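Local coordinates for WbbZ protein (Klebsiella pneumoniae subsp. pneumoniae NTUH-K2044, PDB 6X1L), which is of unknown function but probably transfers pyruvyl groups to a polysaccharide, as its relatives in the polysaccharide pyruvyl transferase family do, at residues M213-E218 and L233-K239; V121-N127 and N143-D149. All coordinates share one frame; numbering follows the deposited sequence.

The two contacts belong to different parallel sheets and lie on opposite sides of the chain's centre, a two-sheet architecture consistent with the GT-B clan of the family. Contact 2 joins the last two strands of the six-stranded sheet, whereas contact 1 packs two helices that lie against the four-stranded sheet. Their centres are 25 Å apart and their nearest atoms about 8 Å, so they do not touch. A link nevertheless exists: Asp149 of contact 2 is hydrogen-bonded through OD2 to His229 NE2, and His229 lies in helix 228-236, whose last turn supplies Leu233 and Ala234 to contact 1.

Contact 1: residues M213-E218 and L233-K239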
HETATM    1  N   MSE A 213       4.232   4.282  -2.285  1.00 43.89           N
HETATM    2  CA  MSE A 213       4.476   5.698  -2.043  1.00 37.40           C
HETATM    3  C   MSE A 213       5.368   6.282  -3.129  1.00 40.94           C
HETATM    4  O   MSE A 213       5.118   7.378  -3.633  1.00 41.45           O
HETATM    5  CB  MSE A 213       5.122   5.914  -0.669  1.00 39.57           C
HETATM    6  CG  MSE A 213       4.273   5.453   0.514  1.00 38.38           C
HETATM    7 SE   MSE A 213       5.277   5.784   2.182  0.67 55.32          SE
HETATM    8  CE  MSE A 213       4.977   7.699   2.321  1.00 52.28           C
ATOM      9  N   ILE A 214       6.413   5.533  -3.483  1.00 43.63           N
ATOM     10  CA  ILE A 214       7.331   5.978  -4.529  1.00 42.57           C
ATOM     11  C   ILE A 214       6.622   6.047  -5.878  1.00 43.22           C
ATOM     12  O   ILE A 214       6.783   7.022  -6.624  1.00 49.53           O
ATOM     13  CB  ILE A 214       8.566   5.059  -4.577  1.00 47.82           C
ATOM     14  CG1 ILE A 214       9.459   5.310  -3.358  1.00 48.74           C
ATOM     15  CG2 ILE A 214       9.340   5.260  -5.878  1.00 43.93           C
ATOM     16  CD1 ILE A 214      10.701   4.456  -3.326  1.00 48.04           C
ATOM     17  N   ASN A 215       5.830   5.018  -6.219  1.00 43.65           N
ATOM     18  CA  ASN A 215       5.064   5.053  -7.466  1.00 43.24           C
ATOM     19  C   ASN A 215       4.216   6.310  -7.552  1.00 49.90           C
ATOM     20  O   ASN A 215       4.137   6.947  -8.609  1.00 54.06           O
ATOM     21  CB  ASN A 215       4.161   3.826  -7.587  1.00 42.71           C
ATOM     22  CG  ASN A 215       4.930   2.541  -7.787  1.00 46.28           C
ATOM     23  OD1 ASN A 215       6.082   2.544  -8.221  1.00 52.78           O
ATOM     24  ND2 ASN A 215       4.284   1.429  -7.479  1.00 45.44           N
ATOM     25  N   PHE A 216       3.560   6.673  -6.448  1.00 46.74           N
ATOM     26  CA  PHE A 216       2.723   7.867  -6.437  1.00 44.67           C
ATOM     27  C   PHE A 216       3.549   9.109  -6.737  1.00 50.61           C
ATOM     28  O   PHE A 216       3.177   9.930  -7.584  1.00 45.44           O
ATOM     29  CB  PHE A 216       2.023   7.995  -5.084  1.00 47.08           C
ATOM     30  CG  PHE A 216       1.233   9.261  -4.929  1.00 53.27           C
ATOM     31  CD1 PHE A 216      -0.059   9.350  -5.431  1.00 50.20           C
ATOM     32  CD2 PHE A 216       1.780  10.365  -4.290  1.00 50.95           C
ATOM     33  CE1 PHE A 216      -0.794  10.512  -5.296  1.00 51.47           C
ATOM     34  CE2 PHE A 216       1.049  11.535  -4.154  1.00 56.01           C
ATOM     35  CZ  PHE A 216      -0.240  11.606  -4.657  1.00 59.86           C
ATOM     36  N   LEU A 217       4.691   9.250  -6.060  1.00 46.12           N
ATOM     37  CA  LEU A 217       5.468  10.481  -6.154  1.00 45.09           C
ATOM     38  C   LEU A 217       6.190  10.610  -7.487  1.00 46.17           C
ATOM     39  O   LEU A 217       6.408  11.731  -7.959  1.00 52.45           O
ATOM     40  CB  LEU A 217       6.477  10.539  -5.005  1.00 44.23           C
ATOM     41  CG  LEU A 217       5.872  10.590  -3.603  1.00 46.28           C
ATOM     42  CD1 LEU A 217       6.948  10.336  -2.554  1.00 42.75           C
ATOM     43  CD2 LEU A 217       5.204  11.939  -3.374  1.00 43.98           C
ATOM     44  N   GLU A 218       6.577   9.484  -8.100  1.00 51.00           N
ATOM     45  CA  GLU A 218       7.368   9.528  -9.329  1.00 52.48           C
ATOM     46  C   GLU A 218       6.709  10.366 -10.420  1.00 53.35           C
ATOM     47  O   GLU A 218       7.406  10.979 -11.239  1.00 54.05           O
ATOM     48  CB  GLU A 218       7.610   8.111  -9.854  1.00 55.54           C
ATOM     49  CG  GLU A 218       8.723   7.341  -9.156  1.00 53.74           C
ATOM     50  CD  GLU A 218       8.879   5.927  -9.702  1.00 56.88           C
ATOM     51  OE1 GLU A 218       8.069   5.048  -9.339  1.00 58.43           O
ATOM     52  OE2 GLU A 218       9.805   5.696 -10.509  1.00 62.42           O
ATOM     53  N   LEU A 233      11.577  10.695   0.605  1.00 50.89           N
ATOM     54  CA  LEU A 233      11.416   9.938  -0.635  1.00 42.88           C
ATOM     55  C   LEU A 233      11.484  10.851  -1.850  1.00 46.91           C
ATOM     56  O   LEU A 233      12.210  10.576  -2.811  1.00 52.45           O
ATOM     57  CB  LEU A 233      10.093   9.175  -0.621  1.00 42.94           C
ATOM     58  CG  LEU A 233       9.975   7.907   0.221  1.00 43.29           C
ATOM     59  CD1 LEU A 233       8.580   7.323   0.055  1.00 43.99           C
ATOM     60  CD2 LEU A 233      11.040   6.892  -0.174  1.00 44.12           C
ATOM     61  N   ALA A 234      10.732  11.954  -1.821  1.00 47.31           N
ATOM     62  CA  ALA A 234      10.763  12.893  -2.935  1.00 51.32           C
ATOM     63  C   ALA A 234      12.152  13.490  -3.129  1.00 56.72           C
ATOM     64  O   ALA A 234      12.557  13.753  -4.267  1.00 58.97           O
ATOM     65  CB  ALA A 234       9.727  13.992  -2.719  1.00 51.18           C
ATOM     66  N   SER A 235      12.894  13.704  -2.035  1.00 55.08           N
ATOM     67  CA  SER A 235      14.263  14.204  -2.152  1.00 52.31           C
ATOM     68  C   SER A 235      15.167  13.179  -2.821  1.00 50.14           C
ATOM     69  O   SER A 235      15.998  13.534  -3.664  1.00 55.52           O
ATOM     70  CB  SER A 235      14.814  14.576  -0.772  1.00 52.54           C
ATOM     71  OG  SER A 235      14.114  15.674  -0.218  1.00 53.44           O
ATOM     72  N   LEU A 236      15.037  11.904  -2.440  1.00 46.39           N
ATOM     73  CA  LEU A 236      15.767  10.844  -3.130  1.00 54.59           C
ATOM     74  C   LEU A 236      15.420  10.799  -4.613  1.00 59.39           C
ATOM     75  O   LEU A 236      16.282  10.495  -5.447  1.00 55.88           O
ATOM     76  CB  LEU A 236      15.468   9.491  -2.484  1.00 50.29           C
ATOM     77  CG  LEU A 236      15.858   9.317  -1.016  1.00 51.86           C
ATOM     78  CD1 LEU A 236      15.538   7.908  -0.546  1.00 48.96           C
ATOM     79  CD2 LEU A 236      17.332   9.629  -0.820  1.00 56.74           C
ATOM     80  N   LEU A 237      14.171  11.102  -4.961  1.00 56.17           N
ATOM     81  CA  LEU A 237      13.734  11.106  -6.351  1.00 57.27           C
ATOM     82  C   LEU A 237      14.193  12.341  -7.115  1.00 61.94           C
ATOM     83  O   LEU A 237      13.919  12.443  -8.314  1.00 68.53           O
ATOM     84  CB  LEU A 237      12.208  10.997  -6.415  1.00 47.92           C
ATOM     85  CG  LEU A 237      11.602   9.712  -5.849  1.00 54.36           C
ATOM     86  CD1 LEU A 237      10.087   9.816  -5.778  1.00 57.21           C
ATOM     87  CD2 LEU A 237      12.020   8.516  -6.686  1.00 53.34           C
ATOM     88  N   GLY A 238      14.881  13.274  -6.461  1.00 60.36           N
ATOM     89  CA  GLY A 238      15.300  14.487  -7.133  1.00 61.19           C
ATOM     90  C   GLY A 238      14.181  15.456  -7.433  1.00 60.16           C
ATOM     91  O   GLY A 238      14.330  16.306  -8.314  1.00 66.88           O
ATOM     92  N   LYS A 239      13.062  15.353  -6.726  1.00 58.19           N
ATOM     93  CA  LYS A 239      11.925  16.219  -6.987  1.00 57.74           C
ATOM     94  C   LYS A 239      12.141  17.595  -6.370  1.00 64.26           C
ATOM     95  O   LYS A 239      13.001  17.797  -5.510  1.00 65.59           O
ATOM     96  CB  LYS A 239      10.639  15.613  -6.426  1.00 55.65           C
ATOM     97  CG  LYS A 239      10.347  14.204  -6.901  1.00 51.38           C
ATOM     98  CD  LYS A 239      10.084  14.174  -8.394  1.00 53.81           C
ATOM     99  CE  LYS A 239       9.606  12.799  -8.837  1.00 50.16           C
ATOM    100  NZ  LYS A 239       9.449  12.744 -10.313  1.00 50.60           N
TER
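Lys239 NZ donates a 2.9 Å hydrogen bond to Glu218 O and a second one to the backbone oxygen of Tyr220, so the turn after helix 228-236 is held to the last turn of helix 203-218 and to the start of strand 220-225. The two helices are joined through this strand of the four-stranded parallel sheet, and both rest on its Val223, by way of Leu217 and Ala234. NZ reaches Glu218 O from above the carbonyl plane, 44° out of it, while CE passes 3.5 Å from Leu217 O. A lysine suits this place, since its long chain spans the gap and its charge is probably favoured by the carbonyls near the C-terminal end of a helix. The Schellman motif at Gly238, with positive phi and Lys239 N bonded back to Ala234 O, turns the chain here; a bend at chi2 (-65°) and a straight run beyond then carry the ammonium to the other helix.

Toward Met213 and Leu233 the interface is aliphatic. Leu233 lies across Ile214 and Leu217 at about right angles to each, and its two methyls let it meet two neighbours at once: CD2 sits 3.9 Å from Ile214 CG1 and CD1 3.8 Å from Met213 CB, while its CB is 3.9 Å from Leu217 CD1. Val37 of helix 33-48 touches both Met213, modelled as selenomethionine, and Leu233. Elsewhere on helix 203-218, Asn215 and Phe216 pack against the second subunit.

The buried carboxylate of Glu218 is not the lysine's partner. It turns to Ser161 OG and Leu162 N, which accounts for both its oxygens, and leaves the aliphatic CG 4.3 Å from Leu237 CD2. The other methyl of that leucine, CD1, lies 3.8 Å from Leu217 CB.

Contact 2: residues V121-N127 and N143-D149; sequences VVFCREN and NVFITDD
The beta-alpha-beta unit of strand 120-124, helix 127-135 and strand 144-146 closes here, with Val122, Phe123 and Cys124 pairing in parallel with Val144, Phe145 and Ile146. Val122 gives its N to Asn143 O and receives Phe145 N at its O (2.8 Å); Cys124 likewise gives N to Phe145 O (2.7 Å) and receives Thr147 N at its O (2.9 Å).

Phe123 and Phe145, flat enough to lie alongside each other under helix 6-21, form an offset pair, near-parallel but slid past each other, planes 17° apart and centroids 4.9 Å apart. Phe145 CD2 stands over the rim of one Phe123 face, and Val121 CG1 meets the Phe145 edge. Compact Cys124 fits the other sheet face, its SG 3.8 Å from Val144 CG2.

Past the strands, the length of Arg125, extended from CG to NE beside Asp149, lets NH1 form a salt bridge to Asp149 OD1 (2.7 Å), their planes 51° apart. Thr105 OG1 takes the NE hydrogen bond, and a water joins Arg125 O to Asp149 N.

Leu14 of helix 6-21 touches both phenylalanines, while helix 127-135 covers Cys124, Val144 and Ile146. Strand 98-104 flanks strand 120-124 across from strand 144-146, the sheet's edge within this chain.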
ATOM      1  N   VAL A 121      22.537   1.859  23.408  1.00 53.25           N
ATOM      2  CA  VAL A 121      23.384   2.444  22.376  1.00 54.49           C
ATOM      3  C   VAL A 121      22.443   3.199  21.449  1.00 56.05           C
ATOM      4  O   VAL A 121      21.607   2.586  20.771  1.00 55.52           O
ATOM      5  CB  VAL A 121      24.202   1.388  21.622  1.00 57.01           C
ATOM      6  CG1 VAL A 121      25.060   2.050  20.555  1.00 57.96           C
ATOM      7  CG2 VAL A 121      25.073   0.603  22.598  1.00 66.13           C
ATOM      8  N   VAL A 122      22.549   4.527  21.442  1.00 54.27           N
ATOM      9  CA  VAL A 122      21.540   5.391  20.839  1.00 54.84           C
ATOM     10  C   VAL A 122      22.102   6.009  19.568  1.00 55.69           C
ATOM     11  O   VAL A 122      23.127   6.699  19.604  1.00 50.85           O
ATOM     12  CB  VAL A 122      21.074   6.488  21.807  1.00 55.70           C
ATOM     13  CG1 VAL A 122      19.903   7.252  21.199  1.00 54.57           C
ATOM     14  CG2 VAL A 122      20.696   5.892  23.151  1.00 49.31           C
ATOM     15  N   PHE A 123      21.416   5.787  18.449  1.00 53.10           N
ATOM     16  CA  PHE A 123      21.733   6.459  17.198  1.00 54.56           C
ATOM     17  C   PHE A 123      20.701   7.554  16.965  1.00 52.12           C
ATOM     18  O   PHE A 123      19.494   7.291  16.986  1.00 50.25           O
ATOM     19  CB  PHE A 123      21.763   5.469  16.034  1.00 60.25           C
ATOM     20  CG  PHE A 123      22.930   4.528  16.080  1.00 55.81           C
ATOM     21  CD1 PHE A 123      24.119   4.851  15.451  1.00 57.87           C
ATOM     22  CD2 PHE A 123      22.843   3.330  16.770  1.00 56.02           C
ATOM     23  CE1 PHE A 123      25.204   3.993  15.504  1.00 61.55           C
ATOM     24  CE2 PHE A 123      23.919   2.468  16.827  1.00 65.17           C
ATOM     25  CZ  PHE A 123      25.103   2.800  16.192  1.00 63.59           C
ATOM     26  N   CYS A 124      21.181   8.775  16.750  1.00 50.83           N
ATOM     27  CA  CYS A 124      20.343   9.952  16.594  1.00 49.06           C
ATOM     28  C   CYS A 124      20.370  10.405  15.141  1.00 55.24           C
ATOM     29  O   CYS A 124      21.438  10.467  14.521  1.00 53.15           O
ATOM     30  CB  CYS A 124      20.827  11.080  17.508  1.00 52.09           C
ATOM     31  SG  CYS A 124      21.217  10.517  19.185  1.00 57.57           S
ATOM     32  N   ARG A 125      19.197  10.726  14.598  1.00 45.32           N
ATOM     33  CA  ARG A 125      19.092  11.099  13.195  1.00 49.59           C
ATOM     34  C   ARG A 125      19.092  12.609  12.974  1.00 52.75           C
ATOM     35  O   ARG A 125      18.895  13.055  11.840  1.00 54.97           O
ATOM     36  CB  ARG A 125      17.845  10.465  12.564  1.00 44.99           C
ATOM     37  CG  ARG A 125      16.519  10.972  13.096  1.00 44.81           C
ATOM     38  CD  ARG A 125      15.363  10.200  12.442  1.00 44.73           C
ATOM     39  NE  ARG A 125      14.063  10.739  12.824  1.00 48.69           N
ATOM     40  CZ  ARG A 125      12.901  10.214  12.447  1.00 52.25           C
ATOM     41  NH1 ARG A 125      12.879   9.128  11.685  1.00 47.57           N
ATOM     42  NH2 ARG A 125      11.763  10.770  12.839  1.00 49.32           N
ATOM     43  N   GLU A 126      19.306  13.403  14.023  1.00 48.89           N
ATOM     44  CA  GLU A 126      19.504  14.839  13.858  1.00 50.57           C
ATOM     45  C   GLU A 126      20.208  15.390  15.094  1.00 49.16           C
ATOM     46  O   GLU A 126      20.425  14.684  16.080  1.00 49.53           O
ATOM     47  CB  GLU A 126      18.186  15.577  13.588  1.00 49.55           C
ATOM     48  CG  GLU A 126      16.925  14.877  14.093  1.00 53.72           C
ATOM     49  CD  GLU A 126      16.692  15.079  15.573  1.00 56.89           C
ATOM     50  OE1 GLU A 126      17.422  15.891  16.187  1.00 59.83           O
ATOM     51  OE2 GLU A 126      15.773  14.430  16.118  1.00 52.06           O
ATOM     52  N   ASN A 127      20.550  16.681  15.022  1.00 52.34           N
ATOM     53  CA  ASN A 127      21.419  17.307  16.020  1.00 52.22           C
ATOM     54  C   ASN A 127      20.707  17.579  17.336  1.00 55.77           C
ATOM     55  O   ASN A 127      21.361  17.663  18.384  1.00 63.27           O
ATOM     56  CB  ASN A 127      21.983  18.618  15.471  1.00 54.47           C
ATOM     57  CG  ASN A 127      23.249  18.419  14.674  1.00 71.51           C
ATOM     58  OD1 ASN A 127      24.163  17.715  15.103  1.00 74.66           O
ATOM     59  ND2 ASN A 127      23.311  19.041  13.503  1.00 78.38           N
ATOM     60  N   ASN A 143      28.336   5.219  23.240  1.00 60.44           N
ATOM     61  CA  ASN A 143      26.953   4.784  23.389  1.00 60.77           C
ATOM     62  C   ASN A 143      25.954   5.807  22.856  1.00 57.06           C
ATOM     63  O   ASN A 143      24.748   5.635  23.056  1.00 56.27           O
ATOM     64  CB  ASN A 143      26.634   4.450  24.853  1.00 58.26           C
ATOM     65  CG  ASN A 143      26.935   5.596  25.793  1.00 66.95           C
ATOM     66  OD1 ASN A 143      27.443   6.637  25.377  1.00 75.68           O
ATOM     67  ND2 ASN A 143      26.615   5.414  27.069  1.00 67.14           N
ATOM     68  N   VAL A 144      26.415   6.864  22.192  1.00 57.43           N
ATOM     69  CA  VAL A 144      25.530   7.760  21.453  1.00 58.80           C
ATOM     70  C   VAL A 144      26.243   8.181  20.174  1.00 60.45           C
ATOM     71  O   VAL A 144      27.437   8.498  20.195  1.00 56.45           O
ATOM     72  CB  VAL A 144      25.091   8.985  22.285  1.00 51.70           C
ATOM     73  CG1 VAL A 144      26.286   9.832  22.719  1.00 54.59           C
ATOM     74  CG2 VAL A 144      24.080   9.820  21.506  1.00 53.19           C
ATOM     75  N   PHE A 145      25.516   8.139  19.057  1.00 60.59           N
ATOM     76  CA  PHE A 145      26.050   8.452  17.740  1.00 62.71           C
ATOM     77  C   PHE A 145      25.013   9.257  16.971  1.00 58.37           C
ATOM     78  O   PHE A 145      23.821   9.240  17.291  1.00 58.81           O
ATOM     79  CB  PHE A 145      26.396   7.190  16.930  1.00 62.85           C
ATOM     80  CG  PHE A 145      27.300   6.226  17.639  1.00 64.83           C
ATOM     81  CD1 PHE A 145      28.653   6.180  17.342  1.00 62.18           C
ATOM     82  CD2 PHE A 145      26.797   5.344  18.585  1.00 60.04           C
ATOM     83  CE1 PHE A 145      29.485   5.287  17.981  1.00 62.55           C
ATOM     84  CE2 PHE A 145      27.631   4.453  19.233  1.00 59.48           C
ATOM     85  CZ  PHE A 145      28.974   4.425  18.931  1.00 62.47           C
ATOM     86  N   ILE A 146      25.471   9.944  15.928  1.00 61.13           N
ATOM     87  CA  ILE A 146      24.596  10.716  15.056  1.00 62.12           C
ATOM     88  C   ILE A 146      24.841  10.280  13.617  1.00 60.90           C
ATOM     89  O   ILE A 146      25.992  10.110  13.197  1.00 57.30           O
ATOM     90  CB  ILE A 146      24.813  12.234  15.223  1.00 62.30           C
ATOM     91  CG1 ILE A 146      23.849  13.018  14.329  1.00 68.16           C
ATOM     92  CG2 ILE A 146      26.259  12.617  14.939  1.00 63.89           C
ATOM     93  CD1 ILE A 146      23.754  14.484  14.679  1.00 69.90           C
ATOM     94  N   THR A 147      23.759  10.080  12.869  1.00 59.07           N
ATOM     95  CA  THR A 147      23.859   9.677  11.474  1.00 57.25           C
ATOM     96  C   THR A 147      22.490   9.873  10.838  1.00 54.71           C
ATOM     97  O   THR A 147      21.504  10.156  11.520  1.00 56.16           O
ATOM     98  CB  THR A 147      24.354   8.230  11.343  1.00 62.19           C
ATOM     99  OG1 THR A 147      24.557   7.905   9.962  1.00 70.40           O
ATOM    100  CG2 THR A 147      23.367   7.258  11.965  1.00 57.57           C
ATOM    101  N   ASP A 148      22.443   9.734   9.516  1.00 59.13           N
ATOM    102  CA  ASP A 148      21.209   9.980   8.783  1.00 50.79           C
ATOM    103  C   ASP A 148      20.131   8.965   9.145  1.00 49.21           C
ATOM    104  O   ASP A 148      20.415   7.814   9.489  1.00 55.10           O
ATOM    105  CB  ASP A 148      21.466   9.934   7.276  1.00 54.15           C
ATOM    106  CG  ASP A 148      22.209  11.155   6.774  1.00 63.64           C
ATOM    107  OD1 ASP A 148      21.870  12.279   7.203  1.00 63.96           O
ATOM    108  OD2 ASP A 148      23.136  10.989   5.953  1.00 75.62           O
ATOM    109  N   ASP A 149      18.877   9.413   9.070  1.00 57.03           N
ATOM    110  CA  ASP A 149      17.738   8.502   9.095  1.00 56.39           C
ATOM    111  C   ASP A 149      17.986   7.336   8.146  1.00 45.64           C
ATOM    112  O   ASP A 149      18.638   7.484   7.108  1.00 49.32           O
ATOM    113  CB  ASP A 149      16.459   9.249   8.703  1.00 55.05           C
ATOM    114  CG  ASP A 149      15.223   8.353   8.704  1.00 59.30           C
ATOM    115  OD1 ASP A 149      14.595   8.187   9.774  1.00 53.90           O
ATOM    116  OD2 ASP A 149      14.875   7.817   7.629  1.00 59.78           O
TER
HETATM  117  O   HOH W   1      18.233  12.148   9.312  1.00 48.93           O